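Viral structural protein 4 (Bombyx mori cytoplasmic polyhedrosis virus, PDB 6TZ0) probably serves as the nucleotide-binding partner of the viral RNA-dependent RNA polymerase in the transcribing particle, carrying a P-loop that binds GTP. Local coordinates at the interface of chains B and A. Numbering follows the deposited sequence. Chains: chain A, Viral structural protein 4; chain B, RNA-dependent RNA Polymerase.

Contact 1: the interface of chains B and A. Residues chain B 461, 939, 943; chain A 68-71, 178.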
loop_
_atom_site.group_PDB
_atom_site.type_symbol
_atom_site.label_atom_id
_atom_site.label_comp_id
_atom_site.label_asym_id
_atom_site.label_seq_id
_atom_site.Cartn_x
_atom_site.Cartn_y
_atom_site.Cartn_z
ATOM N N ARG B 461 -7.219 -23.117 -9.182
ATOM C CA ARG B 461 -6.256 -23.967 -9.861
ATOM C C ARG B 461 -6.383 -23.909 -11.375
ATOM O O ARG B 461 -5.734 -24.694 -12.068
ATOM C CB ARG B 461 -6.413 -25.414 -9.398
ATOM C CG ARG B 461 -6.232 -25.636 -7.915
ATOM C CD ARG B 461 -4.801 -25.480 -7.468
ATOM N NE ARG B 461 -4.657 -25.808 -6.055
ATOM C CZ ARG B 461 -3.529 -25.706 -5.368
ATOM N NH1 ARG B 461 -2.426 -25.282 -5.957
ATOM N NH2 ARG B 461 -3.508 -26.028 -4.089
ATOM N N GLN B 939 -10.359 -25.352 1.347
ATOM C CA GLN B 939 -9.795 -26.384 0.499
ATOM C C GLN B 939 -8.664 -25.873 -0.380
ATOM O O GLN B 939 -8.401 -26.466 -1.429
ATOM C CB GLN B 939 -10.886 -26.996 -0.379
ATOM C CG GLN B 939 -12.088 -27.483 0.391
ATOM C CD GLN B 939 -11.709 -28.325 1.575
ATOM O OE1 GLN B 939 -11.954 -27.951 2.717
ATOM N NE2 GLN B 939 -11.076 -29.457 1.316
ATOM N N LEU B 943 -4.676 -28.583 4.071
ATOM C CA LEU B 943 -5.915 -29.306 4.324
ATOM C C LEU B 943 -5.925 -29.951 5.705
ATOM O O LEU B 943 -4.937 -30.545 6.143
ATOM C CB LEU B 943 -6.104 -30.392 3.270
ATOM C CG LEU B 943 -6.257 -29.966 1.820
ATOM C CD1 LEU B 943 -6.336 -31.187 0.940
ATOM C CD2 LEU B 943 -7.487 -29.115 1.657
ATOM N N ILE A 68 -14.611 -31.406 -1.495
ATOM C CA ILE A 68 -14.483 -31.143 -0.064
ATOM C C ILE A 68 -13.184 -31.716 0.506
ATOM O O ILE A 68 -12.677 -31.231 1.524
ATOM C CB ILE A 68 -15.745 -31.670 0.645
ATOM C CG1 ILE A 68 -16.971 -31.005 0.035
ATOM C CG2 ILE A 68 -15.774 -31.343 2.134
ATOM C CD1 ILE A 68 -16.965 -29.500 0.193
ATOM N N ASN A 69 -12.575 -32.702 -0.143
ATOM C CA ASN A 69 -11.252 -33.167 0.274
ATOM C C ASN A 69 -10.535 -33.677 -0.958
ATOM O O ASN A 69 -10.560 -34.876 -1.256
ATOM C CB ASN A 69 -11.346 -34.246 1.352
ATOM C CG ASN A 69 -10.031 -34.480 2.066
ATOM O OD1 ASN A 69 -9.010 -33.894 1.725
ATOM N ND2 ASN A 69 -10.060 -35.324 3.085
ATOM N N PRO A 70 -9.876 -32.786 -1.707
ATOM C CA PRO A 70 -9.266 -33.202 -2.978
ATOM C C PRO A 70 -8.078 -34.138 -2.832
ATOM O O PRO A 70 -7.806 -34.888 -3.773
ATOM C CB PRO A 70 -8.863 -31.871 -3.624
ATOM C CG PRO A 70 -8.737 -30.923 -2.499
ATOM C CD PRO A 70 -9.762 -31.334 -1.496
ATOM N N ARG A 71 -7.386 -34.152 -1.689
ATOM C CA ARG A 71 -6.351 -35.161 -1.487
ATOM C C ARG A 71 -6.961 -36.549 -1.332
ATOM O O ARG A 71 -6.427 -37.530 -1.863
ATOM C CB ARG A 71 -5.487 -34.807 -0.275
ATOM C CG ARG A 71 -4.333 -35.772 -0.062
ATOM C CD ARG A 71 -3.347 -35.338 1.002
ATOM N NE ARG A 71 -3.956 -35.182 2.316
ATOM C CZ ARG A 71 -3.873 -34.075 3.047
ATOM N NH1 ARG A 71 -4.460 -34.011 4.232
ATOM N NH2 ARG A 71 -3.162 -33.046 2.610
ATOM N N TYR A 178 -2.806 -32.620 -6.067
ATOM C CA TYR A 178 -2.557 -33.686 -5.107
ATOM C C TYR A 178 -2.298 -35.006 -5.818
ATOM O O TYR A 178 -2.612 -36.076 -5.297
ATOM C CB TYR A 178 -3.723 -33.813 -4.135
ATOM C CG TYR A 178 -3.909 -32.574 -3.301
ATOM C CD1 TYR A 178 -3.138 -32.356 -2.171
ATOM C CD2 TYR A 178 -4.835 -31.609 -3.661
ATOM C CE1 TYR A 178 -3.299 -31.219 -1.411
ATOM C CE2 TYR A 178 -5.001 -30.471 -2.911
ATOM C CZ TYR A 178 -4.231 -30.281 -1.788
ATOM O OH TYR A 178 -4.398 -29.146 -1.035
#

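Contact 2: the interface of chains B and A. Residues chain B 467, 470-471; chain A 326-327, 330, 333.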
loop_
_atom_site.group_PDB
_atom_site.type_symbol
_atom_site.label_atom_id
_atom_site.label_comp_id
_atom_site.label_asym_id
_atom_site.label_seq_id
_atom_site.Cartn_x
_atom_site.Cartn_y
_atom_site.Cartn_z
ATOM N N PHE B 467 -5.286 -15.033 -17.303
ATOM C CA PHE B 467 -5.536 -14.307 -18.539
ATOM C C PHE B 467 -6.834 -13.525 -18.464
ATOM O O PHE B 467 -6.959 -12.480 -19.103
ATOM C CB PHE B 467 -5.572 -15.262 -19.727
ATOM C CG PHE B 467 -4.368 -16.138 -19.833
ATOM C CD1 PHE B 467 -3.114 -15.597 -20.023
ATOM C CD2 PHE B 467 -4.505 -17.513 -19.818
ATOM C CE1 PHE B 467 -2.009 -16.407 -20.134
ATOM C CE2 PHE B 467 -3.408 -18.328 -19.936
ATOM C CZ PHE B 467 -2.160 -17.776 -20.098
ATOM N N LEU B 470 -5.844 -10.324 -16.851
ATOM C CA LEU B 470 -5.145 -9.388 -17.736
ATOM C C LEU B 470 -6.077 -8.506 -18.566
ATOM O O LEU B 470 -5.591 -7.602 -19.252
ATOM C CB LEU B 470 -4.212 -10.133 -18.686
ATOM C CG LEU B 470 -2.955 -10.759 -18.098
ATOM C CD1 LEU B 470 -2.236 -11.550 -19.160
ATOM C CD2 LEU B 470 -2.069 -9.679 -17.536
ATOM N N LYS B 471 -7.385 -8.749 -18.534
ATOM C CA LYS B 471 -8.362 -7.977 -19.283
ATOM C C LYS B 471 -8.942 -6.823 -18.472
ATOM O O LYS B 471 -9.436 -5.857 -19.058
ATOM C CB LYS B 471 -9.473 -8.925 -19.728
ATOM C CG LYS B 471 -10.407 -8.442 -20.804
ATOM C CD LYS B 471 -11.488 -9.486 -21.002
ATOM C CE LYS B 471 -10.901 -10.765 -21.577
ATOM N NZ LYS B 471 -11.930 -11.792 -21.867
ATOM N N GLY A 326 -4.001 -16.960 -24.772
ATOM C CA GLY A 326 -5.038 -16.390 -23.942
ATOM C C GLY A 326 -4.752 -14.968 -23.518
ATOM O O GLY A 326 -5.659 -14.129 -23.508
ATOM N N GLY A 327 -3.498 -14.678 -23.168
ATOM C CA GLY A 327 -3.148 -13.331 -22.757
ATOM C C GLY A 327 -3.158 -12.342 -23.897
ATOM O O GLY A 327 -3.517 -11.174 -23.708
ATOM N N ALA A 330 -6.675 -11.588 -24.537
ATOM C CA ALA A 330 -7.149 -10.807 -23.401
ATOM C C ALA A 330 -6.817 -9.327 -23.554
ATOM O O ALA A 330 -7.688 -8.465 -23.390
ATOM C CB ALA A 330 -6.544 -11.359 -22.120
ATOM N N SER A 333 -8.750 -7.896 -26.564
ATOM C CA SER A 333 -10.159 -7.671 -26.272
ATOM C C SER A 333 -10.353 -6.537 -25.278
ATOM O O SER A 333 -11.407 -5.897 -25.274
ATOM C CB SER A 333 -10.799 -8.948 -25.742
ATOM O OG SER A 333 -10.301 -9.251 -24.459
#

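Contact 3: the interface of chains B and A. Residues chain B 377, 379; chain A 325, 328, 544-546, 549.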
loop_
_atom_site.group_PDB
_atom_site.type_symbol
_atom_site.label_atom_id
_atom_site.label_comp_id
_atom_site.label_asym_id
_atom_site.label_seq_id
_atom_site.Cartn_x
_atom_site.Cartn_y
_atom_site.Cartn_z
ATOM N N ARG B 377 7.191 -18.781 -26.693
ATOM C CA ARG B 377 6.677 -17.460 -27.034
ATOM C C ARG B 377 7.772 -16.404 -27.074
ATOM O O ARG B 377 7.448 -15.214 -27.119
ATOM C CB ARG B 377 5.611 -17.023 -26.026
ATOM C CG ARG B 377 4.411 -17.945 -25.870
ATOM C CD ARG B 377 3.434 -17.903 -27.031
ATOM N NE ARG B 377 2.792 -16.601 -27.167
ATOM C CZ ARG B 377 2.035 -16.247 -28.199
ATOM N NH1 ARG B 377 1.798 -17.111 -29.173
ATOM N NH2 ARG B 377 1.499 -15.040 -28.251
ATOM N N GLU B 379 9.621 -15.536 -24.647
ATOM C CA GLU B 379 9.627 -14.839 -23.375
ATOM C C GLU B 379 10.767 -15.357 -22.506
ATOM O O GLU B 379 11.111 -16.538 -22.543
ATOM C CB GLU B 379 8.286 -15.036 -22.677
ATOM C CG GLU B 379 7.124 -14.470 -23.467
ATOM C CD GLU B 379 5.781 -14.849 -22.887
ATOM O OE1 GLU B 379 5.740 -15.660 -21.941
ATOM O OE2 GLU B 379 4.757 -14.339 -23.384
ATOM N N SER A 325 -3.072 -17.383 -28.240
ATOM C CA SER A 325 -2.776 -17.329 -26.818
ATOM C C SER A 325 -3.894 -16.630 -26.052
ATOM O O SER A 325 -4.634 -15.807 -26.588
ATOM C CB SER A 325 -1.457 -16.602 -26.580
ATOM O OG SER A 325 -1.189 -16.463 -25.198
ATOM N N ALA A 328 -2.778 -12.797 -25.093
ATOM C CA ALA A 328 -2.827 -11.953 -26.278
ATOM C C ALA A 328 -4.255 -11.543 -26.595
ATOM O O ALA A 328 -4.547 -10.352 -26.752
ATOM C CB ALA A 328 -2.204 -12.688 -27.459
ATOM N N THR A 544 3.209 -10.682 -25.978
ATOM C CA THR A 544 3.617 -10.940 -27.348
ATOM C C THR A 544 2.420 -11.414 -28.159
ATOM O O THR A 544 1.718 -12.343 -27.755
ATOM C CB THR A 544 4.735 -11.978 -27.380
ATOM O OG1 THR A 544 5.852 -11.486 -26.633
ATOM C CG2 THR A 544 5.175 -12.242 -28.792
ATOM N N VAL A 545 2.179 -10.756 -29.291
ATOM C CA VAL A 545 1.020 -11.014 -30.134
ATOM C C VAL A 545 1.514 -11.229 -31.560
ATOM O O VAL A 545 2.369 -10.480 -32.039
ATOM C CB VAL A 545 0.011 -9.849 -30.074
ATOM C CG1 VAL A 545 -1.170 -10.120 -30.944
ATOM C CG2 VAL A 545 -0.473 -9.614 -28.669
ATOM N N TYR A 546 0.996 -12.262 -32.229
ATOM C CA TYR A 546 1.231 -12.518 -33.641
ATOM C C TYR A 546 0.119 -11.901 -34.481
ATOM O O TYR A 546 -0.942 -11.565 -33.952
ATOM C CB TYR A 546 1.324 -14.023 -33.884
ATOM C CG TYR A 546 2.560 -14.646 -33.298
ATOM C CD1 TYR A 546 3.807 -14.389 -33.841
ATOM C CD2 TYR A 546 2.475 -15.533 -32.242
ATOM C CE1 TYR A 546 4.936 -14.957 -33.315
ATOM C CE2 TYR A 546 3.601 -16.115 -31.719
ATOM C CZ TYR A 546 4.830 -15.827 -32.259
ATOM O OH TYR A 546 5.958 -16.406 -31.737
ATOM N N GLU A 549 -3.310 -13.659 -34.459
ATOM C CA GLU A 549 -3.996 -13.416 -33.196
ATOM C C GLU A 549 -4.732 -12.080 -33.210
ATOM O O GLU A 549 -5.853 -11.979 -32.701
ATOM C CB GLU A 549 -2.987 -13.480 -32.056
ATOM C CG GLU A 549 -2.400 -14.862 -31.884
ATOM C CD GLU A 549 -1.335 -14.933 -30.813
ATOM O OE1 GLU A 549 -0.876 -13.876 -30.344
ATOM O OE2 GLU A 549 -0.970 -16.057 -30.418
#

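Contact 1: the interface of chains B and A
This is a mainly apolar patch between the polymerase and viral structural protein 4 as modelled together, and it probably helps hold the pair. B:Leu943 lies in the loop between the 3-10 helix 938-940 and the helix 945-958. It hides 101 Å² under chain A. Its CG is anti to the carbonyl carbon (chi1 -63°), and the branch CD1 does most of the touching. B:Leu943 and A:Tyr178 reach toward each other tip to tip. CD1 of the leucine lies 3.6 Å from the phenol carbon CZ of A:Tyr178. Roughly at right angles to this, CD1 of B:Leu943 meets the aliphatic CB of A:Arg71 at 3.9 Å. A:Arg71 starts with CG anti to the backbone N (chi1 -176°) and bends at chi3. This bend brings the guanidinium back over the leucine, so CD1 sits above the rim of its flat face. The leucine methyl thus packs into a corner made by the phenol and the arginine near the start of helix 70-79. B:Gln939 packs beside it against A:Pro70 and the backbone of A:Ile68. Its amide is modelled too close to the carbonyl of A:Ile68 and is not aimed to donate to it. The amide nitrogen NE2 of B:Gln939 lies 3.6 Å from the ring carbon CD of A:Pro70.

Contact 2: the interface of chains B and A
The hydroxyl OG of A:Ser333 is the best-held polar atom: one hydrogen bond grips it, donated within its own helix 326-340. The acceptor is the backbone carbonyl O of A:Ala330, 2.9 Å from OG of A:Ser333. The hydroxyl comes from above the carbonyl plane, 35° out of it, so the bond does not lie along a lone pair of the carbonyl oxygen. OG lies close to both the backbone N and the carbonyl carbon (chi1 69°), and this turns it back along the helix. The side chain of B:Lys471 runs alongside. It leaves with CG anti to the backbone N (chi1 -165°) and bends at chi3. Its CE then lies 3.3 Å from OG of A:Ser333, a packing contact by the aliphatic part of the chain. At the start of the same helix, B:Phe467 lays its ring beside the glycine backbone. The rim of one ring face lies over CA of A:Gly326. The ring carbon CD1 of B:Phe467 is 3.6 Å from CA of A:Gly327. CD1 of B:Leu470 adds a looser contact to A:Gly327. CB of A:Ala330 faces the carbonyl O of B:Phe467. The site packs helix 464-469 of the polymerase and the loop after it along one helix of viral structural protein 4, and so probably helps seat one protein on the other.

Contact 3: the interface of chains B and A
The backbone of A:Thr544 and A:Val545 is extended in the short strand 543-545, and helix 547-556 follows it closely. B:Arg377 crosses to this turn from a polymerase loop and hides 126 Å² under chain A. This is a polar and charged patch, where a polymerase arginine docks on the strand-to-helix turn and probably helps fix the two proteins together. Its chain bends at chi2 and chi3, which swings the guanidinium toward A:Glu549. The two reach tip to tip, with guanidinium and carboxylate nearly coplanar. NH1 of B:Arg377 forms a salt bridge to OE2 of A:Glu549 at 3.2 Å, using the syn lone pair of that oxygen. NH2 makes weak, longer bonds to both carboxylate oxygens. NH2 of B:Arg377 also donates to the strand carbonyl O of A:Thr544 at 2.8 Å, meeting that oxygen from above the carbonyl plane. The carboxylate is positioned from its own side. The backbone N of A:Tyr546 donates to OE1 of A:Glu549 at 3.1 Å, nearly straight (167° at H). The backbone N of A:Ser325 gives OE2 a weak bond. These N-H groups and the arginine would probably favour a charged carboxylate. CB of A:Ser325 lies over one face of the guanidinium, near its rim. The ring of A:Tyr546 crosses obliquely, its plane 88° from the guanidinium. It offers its edge, and its ring carbon CE2 lies 3.3 Å from NH1 of B:Arg377.

All three contacts join the same two chains. Contacts 2 and 3 are neighbours, with C-alpha centres about 11 Å apart. Contact 1 lies farther off, about 28 Å from contact 2 and 33 Å from contact 3. Helix 326-340 of chain A links contacts 2 and 3: its residues pack in contact 2, and A:Ser325 just before it enters contact 3. On chain B, contact 1 rests mainly on residues 939 and 943, with B:Arg461 at its margin, a few residues before helix 464-469 of contact 2. Separated points should limit rocking of one protein on the other. Contact 3 is charged; contacts 1 and 2 are mainly packing.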